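HMG box-containing protein 1 (PDB 3QVE) represses transcription of target genes by binding their promoters, acting in the cell cycle and the Wnt pathway, and is seen here through its AXH domain. Local coordinates at residues W4-H10 against C131-G135; K94-P98 against L113-H118. All coordinates share one frame; numbering follows the deposited sequence. Where two conformers were deposited one is given.

Contact 1 of 2, residues W4-H10 against C131-G135. With EDO (1,2-ethanediol), chain P.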
loop_
_atom_site.group_PDB
_atom_site.type_symbol
_atom_site.label_atom_id
_atom_site.label_comp_id
_atom_site.label_asym_id
_atom_site.label_seq_id
_atom_site.Cartn_x
_atom_site.Cartn_y
_atom_site.Cartn_z
ATOM N N TRP A 4 -11.367 8.613 2.561
ATOM C CA TRP A 4 -10.195 8.225 1.754
ATOM C C TRP A 4 -9.449 9.375 1.055
ATOM O O TRP A 4 -10.041 10.224 0.396
ATOM C CB TRP A 4 -10.559 7.165 0.698
ATOM C CG TRP A 4 -10.599 5.791 1.255
ATOM C CD1 TRP A 4 -11.673 5.154 1.819
ATOM C CD2 TRP A 4 -9.506 4.882 1.333
ATOM N NE1 TRP A 4 -11.308 3.896 2.228
ATOM C CE2 TRP A 4 -9.987 3.701 1.943
ATOM C CE3 TRP A 4 -8.166 4.948 0.946
ATOM C CZ2 TRP A 4 -9.183 2.599 2.167
ATOM C CZ3 TRP A 4 -7.374 3.859 1.166
ATOM C CH2 TRP A 4 -7.891 2.685 1.763
ATOM N N PRO A 5 -8.133 9.401 1.219
ATOM C CA PRO A 5 -7.334 10.175 0.304
ATOM C C PRO A 5 -7.454 9.624 -1.119
ATOM O O PRO A 5 -7.969 8.519 -1.321
ATOM C CB PRO A 5 -5.900 9.936 0.769
ATOM C CG PRO A 5 -5.946 8.855 1.801
ATOM C CD PRO A 5 -7.344 8.531 2.119
ATOM N N SER A 6 -6.944 10.396 -2.083
ATOM C CA SER A 6 -6.978 10.006 -3.483
ATOM C C SER A 6 -5.936 8.923 -3.751
ATOM O O SER A 6 -4.739 9.143 -3.656
ATOM C CB SER A 6 -6.736 11.214 -4.379
ATOM O OG SER A 6 -6.928 10.868 -5.732
ATOM N N THR A 7 -6.410 7.744 -4.087
ATOM C CA THR A 7 -5.558 6.602 -4.342
ATOM C C THR A 7 -5.371 6.423 -5.833
ATOM O O THR A 7 -6.242 6.792 -6.613
ATOM C CB THR A 7 -6.182 5.349 -3.755
ATOM O OG1 THR A 7 -7.537 5.255 -4.206
ATOM C CG2 THR A 7 -6.164 5.413 -2.222
ATOM N N VAL A 8 -4.239 5.862 -6.232
ATOM C CA VAL A 8 -3.979 5.604 -7.646
ATOM C C VAL A 8 -4.392 4.185 -8.031
ATOM O O VAL A 8 -5.025 3.976 -9.042
ATOM C CB VAL A 8 -2.483 5.815 -7.969
ATOM C CG1 VAL A 8 -2.200 5.466 -9.480
ATOM C CG2 VAL A 8 -2.125 7.256 -7.705
ATOM N N TRP A 9 -4.013 3.211 -7.222
ATOM C CA TRP A 9 -4.321 1.800 -7.470
ATOM C C TRP A 9 -4.358 1.096 -6.112
ATOM O O TRP A 9 -3.450 1.295 -5.291
ATOM C CB TRP A 9 -3.256 1.128 -8.368
ATOM C CG TRP A 9 -3.512 -0.308 -8.450
ATOM C CD1 TRP A 9 -4.486 -0.925 -9.227
ATOM C CD2 TRP A 9 -2.878 -1.357 -7.699
ATOM N NE1 TRP A 9 -4.468 -2.266 -9.000
ATOM C CE2 TRP A 9 -3.519 -2.564 -8.059
ATOM C CE3 TRP A 9 -1.834 -1.395 -6.778
ATOM C CZ2 TRP A 9 -3.129 -3.789 -7.555
ATOM C CZ3 TRP A 9 -1.448 -2.635 -6.253
ATOM C CH2 TRP A 9 -2.096 -3.805 -6.643
ATOM N N HIS A 10 -5.404 0.310 -5.870
ATOM C CA HIS A 10 -5.628 -0.336 -4.573
ATOM C C HIS A 10 -5.625 0.777 -3.516
ATOM O O HIS A 10 -6.192 1.832 -3.771
ATOM C CB HIS A 10 -4.576 -1.405 -4.309
ATOM C CG HIS A 10 -4.922 -2.380 -3.228
ATOM N ND1 HIS A 10 -4.795 -2.102 -1.873
ATOM C CD2 HIS A 10 -5.351 -3.664 -3.310
ATOM C CE1 HIS A 10 -5.136 -3.170 -1.184
ATOM N NE2 HIS A 10 -5.469 -4.131 -2.030
ATOM N N CYS A 131 -4.320 -4.540 5.217
ATOM C CA CYS A 131 -4.537 -3.222 4.669
ATOM C C CYS A 131 -5.582 -3.328 3.534
ATOM O O CYS A 131 -5.364 -4.006 2.521
ATOM C CB CYS A 131 -3.210 -2.678 4.178
ATOM S SG CYS A 131 -2.037 -2.491 5.538
ATOM N N LEU A 132 -6.698 -2.615 3.689
ATOM C CA LEU A 132 -7.830 -2.754 2.796
ATOM C C LEU A 132 -7.789 -1.706 1.687
ATOM O O LEU A 132 -7.325 -0.598 1.905
ATOM C CB LEU A 132 -9.141 -2.603 3.570
ATOM C CG LEU A 132 -9.415 -3.574 4.705
ATOM C CD1 LEU A 132 -10.804 -3.243 5.368
ATOM C CD2 LEU A 132 -9.352 -5.020 4.187
ATOM N N PRO A 133 -8.255 -2.083 0.485
ATOM C CA PRO A 133 -8.462 -1.155 -0.593
ATOM C C PRO A 133 -9.746 -0.356 -0.430
ATOM O O PRO A 133 -10.653 -0.822 0.216
ATOM C CB PRO A 133 -8.583 -2.076 -1.801
ATOM C CG PRO A 133 -9.206 -3.309 -1.297
ATOM C CD PRO A 133 -8.633 -3.465 0.101
ATOM N N PRO A 134 -9.834 0.828 -1.041
ATOM C CA PRO A 134 -11.066 1.601 -0.977
ATOM C C PRO A 134 -12.216 0.791 -1.554
ATOM O O PRO A 134 -11.997 -0.006 -2.456
ATOM C CB PRO A 134 -10.777 2.833 -1.848
ATOM C CG PRO A 134 -9.441 2.632 -2.489
ATOM C CD PRO A 134 -8.751 1.527 -1.755
ATOM N N GLY A 135 -13.414 0.938 -0.992
ATOM C CA GLY A 135 -14.564 0.130 -1.458
ATOM C C GLY A 135 -14.584 -1.348 -1.031
ATOM O O GLY A 135 -15.407 -2.127 -1.509
HETATM C C1 EDO P . -15.227 6.845 2.788
HETATM O O1 EDO P . -14.232 7.551 2.038
HETATM C C2 EDO P . -15.245 7.366 4.224
HETATM O O2 EDO P . -16.314 6.758 4.947
#

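Contact 2 of 2, residues K94-P98 against L113-H118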
loop_
_atom_site.group_PDB
_atom_site.type_symbol
_atom_site.label_atom_id
_atom_site.label_comp_id
_atom_site.label_asym_id
_atom_site.label_seq_id
_atom_site.Cartn_x
_atom_site.Cartn_y
_atom_site.Cartn_z
ATOM N N LYS A 94 5.914 6.581 0.663
ATOM C CA LYS A 94 6.351 7.653 1.553
ATOM C C LYS A 94 6.094 7.289 3.027
ATOM O O LYS A 94 5.213 6.492 3.319
ATOM C CB LYS A 94 5.653 8.966 1.198
ATOM C CG LYS A 94 5.801 9.415 -0.239
ATOM C CD LYS A 94 7.261 9.518 -0.681
ATOM C CE LYS A 94 7.413 9.902 -2.169
ATOM N NZ LYS A 94 8.071 8.845 -2.938
ATOM N N LEU A 95 6.864 7.885 3.936
ATOM C CA LEU A 95 6.765 7.576 5.370
ATOM C C LEU A 95 5.399 7.895 5.931
ATOM O O LEU A 95 4.979 7.258 6.874
ATOM C CB LEU A 95 7.805 8.348 6.172
ATOM C CG LEU A 95 9.295 8.222 5.899
ATOM C CD1 LEU A 95 10.173 8.899 7.022
ATOM C CD2 LEU A 95 9.694 6.790 5.747
ATOM N N ASP A 96 4.711 8.861 5.324
ATOM C CA ASP A 96 3.409 9.313 5.786
ATOM C C ASP A 96 2.222 8.572 5.114
ATOM O O ASP A 96 1.068 8.954 5.325
ATOM C CB ASP A 96 3.271 10.817 5.482
ATOM C CG ASP A 96 3.470 11.108 4.026
ATOM O OD1 ASP A 96 2.859 10.413 3.196
ATOM O OD2 ASP A 96 4.263 12.001 3.717
ATOM N N HIS A 97 2.491 7.522 4.346
ATOM C CA HIS A 97 1.427 6.744 3.672
ATOM C C HIS A 97 0.474 6.142 4.732
ATOM O O HIS A 97 0.906 5.430 5.631
ATOM C CB HIS A 97 2.020 5.620 2.799
ATOM C CG HIS A 97 1.110 5.143 1.720
ATOM N ND1 HIS A 97 -0.074 4.493 1.979
ATOM C CD2 HIS A 97 1.190 5.261 0.370
ATOM C CE1 HIS A 97 -0.688 4.220 0.835
ATOM N NE2 HIS A 97 0.064 4.664 -0.155
ATOM N N PRO A 98 -0.829 6.453 4.638
ATOM C CA PRO A 98 -1.830 5.871 5.545
ATOM C C PRO A 98 -2.380 4.542 5.037
ATOM O O PRO A 98 -2.367 4.287 3.825
ATOM C CB PRO A 98 -2.931 6.910 5.529
ATOM C CG PRO A 98 -2.902 7.450 4.125
ATOM C CD PRO A 98 -1.435 7.410 3.710
ATOM N N LEU A 113 3.442 12.348 10.882
ATOM C CA LEU A 113 3.676 12.783 9.502
ATOM C C LEU A 113 2.425 12.615 8.674
ATOM O O LEU A 113 2.118 13.445 7.834
ATOM C CB LEU A 113 4.824 12.005 8.884
ATOM C CG LEU A 113 6.215 12.212 9.495
ATOM C CD1 LEU A 113 7.249 11.392 8.679
ATOM C CD2 LEU A 113 6.597 13.726 9.552
ATOM N N THR A 114 1.658 11.566 8.928
ATOM C CA THR A 114 0.342 11.397 8.238
ATOM C C THR A 114 -0.683 12.477 8.573
ATOM O O THR A 114 -1.467 12.931 7.677
ATOM C CB THR A 114 -0.261 9.972 8.492
ATOM O OG1 THR A 114 0.684 8.997 8.052
ATOM C CG2 THR A 114 -1.575 9.764 7.756
ATOM N N VAL A 115 -0.702 12.902 9.833
ATOM C CA VAL A 115 -1.559 14.049 10.236
ATOM C C VAL A 115 -1.238 15.284 9.424
ATOM O O VAL A 115 -2.122 15.924 8.874
ATOM C CB VAL A 115 -1.429 14.372 11.733
ATOM C CG1 VAL A 115 -2.052 15.732 12.069
ATOM C CG2 VAL A 115 -2.052 13.208 12.599
ATOM N N VAL A 116 0.035 15.609 9.313
ATOM C CA VAL A 116 0.418 16.806 8.580
ATOM C C VAL A 116 0.076 16.711 7.109
ATOM O O VAL A 116 -0.417 17.675 6.548
ATOM C CB VAL A 116 1.931 17.138 8.732
ATOM C CG1 VAL A 116 2.411 18.216 7.683
ATOM C CG2 VAL A 116 2.153 17.644 10.108
ATOM N N GLN A 117 0.377 15.578 6.483
ATOM C CA GLN A 117 0.200 15.447 5.052
ATOM C C GLN A 117 -1.241 15.181 4.635
ATOM O O GLN A 117 -1.632 15.671 3.602
ATOM C CB GLN A 117 1.071 14.322 4.480
ATOM C CG GLN A 117 2.565 14.615 4.512
ATOM C CD GLN A 117 2.909 15.843 3.673
ATOM O OE1 GLN A 117 2.508 15.943 2.504
ATOM N NE2 GLN A 117 3.622 16.791 4.281
ATOM N N HIS A 118 -1.994 14.402 5.414
ATOM C CA HIS A 118 -3.349 13.982 5.043
ATOM C C HIS A 118 -4.425 14.405 6.018
ATOM O O HIS A 118 -5.567 14.204 5.731
ATOM C CB HIS A 118 -3.379 12.460 4.916
ATOM C CG HIS A 118 -2.437 11.966 3.864
ATOM N ND1 HIS A 118 -2.650 12.200 2.516
ATOM C CD2 HIS A 118 -1.237 11.349 3.960
ATOM C CE1 HIS A 118 -1.612 11.733 1.838
ATOM N NE2 HIS A 118 -0.753 11.202 2.686
#

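Contact 1 of 2, residues W4-H10 against C131-G135
Two prolines in succession, Pro133 and Pro134, each lie against a different aromatic ring of residues 4-10, and these two CH-pi contacts carry the pairing. Over the six-membered ring of Trp4 sits Pro134, its CD 4.0 Å from the ring centroid and 18° off the normal, with the two side chains at about a right angle. Pro133 covers a face of the His10 imidazole more squarely: its CB is 3.6 Å from the ring centroid and only 7° off the normal. The His10 ring reaches the proline because CG is anti to the backbone N (chi1 -163°). Replacing Trp4 by an alanine would probably leave Pro134 without the flat surface it rests on and open a gap beside the Leu132 carbonyl.

Polar atoms meet carbon rather than one another, and no hydrogen bond joins the two segments. Leu132 O lies at the edge of the indole, 3.3 Å from Trp4 CH2, and Cys131 O is at the edge of the imidazole, 3.8 Å from His10 CE1. Pro134 also touches backbone, its CD 3.3 Å from His10 O, and its CG meets Thr7 OG1. Trp4 N gives a nearly straight hydrogen bond to O1 of an ethanediol, probably from the crystallisation liquor.

The contact joins the N-terminal loop ahead of strand 17-20 to the chain leaving strand 130-131, an outermost strand of the six-stranded antiparallel sheet. His10 NE2 is bonded to Gly55 O, Trp4 meets Trp106 of strand 105-108 edge-to-face, and Leu132 shares a backbone bond with Tyr100 of strand 98-101.

Contact 2 of 2, residues K94-P98 against L113-H118
Asp96 and Thr114 bring the two backbones closest, their CA atoms 4.4 Å apart, where a type I beta turn from Lys94 to His97 meets the side of helix 111-118. The turn is closed by the bond from His97 N to Lys94 O. Within the helix, Gln117 N and His118 N bond back to Leu113 O and Thr114 O, and the helical repeat brings Leu113, Thr114, Gln117 and His118 to the same side, facing the turn.

A hydrogen bond fastens the turn to the helix: Thr114 OG1 donates to Asp96 O at 2.8 Å. The hydroxyl oxygen sits above the carbonyl plane, 51° out of it, with a C=O...donor angle of 108°. OG1 is also bonded to Ser108 OG, which ties the same hydroxyl to strand 105-108.

The Asp96 side chain slants across Gln117 and crosses His118 at about a right angle. OD2 comes 3.2 Å from Gln117 CG, which stands anti to its own carbonyl carbon (chi1 -69°) and so beside the carboxylate; the amide and carboxylate planes are only slightly inclined. OD1 approaches His118 NE2 without a hydrogen bond, at 3.7 Å, the carboxylate and ring planes being steeply inclined. The imidazole has Pro98 CG near the rim of one face and CB of its helix neighbour Gln117 near the rim of the other, while Asp96 O is at its edge. Apolar contacts finish each end: Leu95 CB meets Leu113 CD1 at 4.0 Å, the two side chains side by side and pointing the same way, and Pro98 CB packs on Thr114 CG2 at 3.9 Å.

The turn links strand 89-94 of the large antiparallel sheet to strand 98-101 of the small mixed one. Helix 111-118, which follows strand 105-108, covers this passage; Leu95 rests on strand 72-80, and His118 touches Leu13.

Both contacts are partly buried and belong to the AXH domain, but the centre of contact 1 lies about 8 Å from the centre of the chain, that of contact 2 about 13 Å. Contact 1 brings together loops near the two ends of the chain and relies on proline-aromatic packing. Contact 2, between segments only 15 residues apart at their closest ends, sets a turn on a helix and adds a hydrogen bond to a mixture of polar and apolar touches; Leu113 and Gln117 on its helix are exposed, whereas no touching residue of contact 1 is. Strand 98-101 relates the two: Tyr100 borders contact 1, while Pro98 takes part in contact 2 and packs its CG 4.1 Å from Pro5 CG.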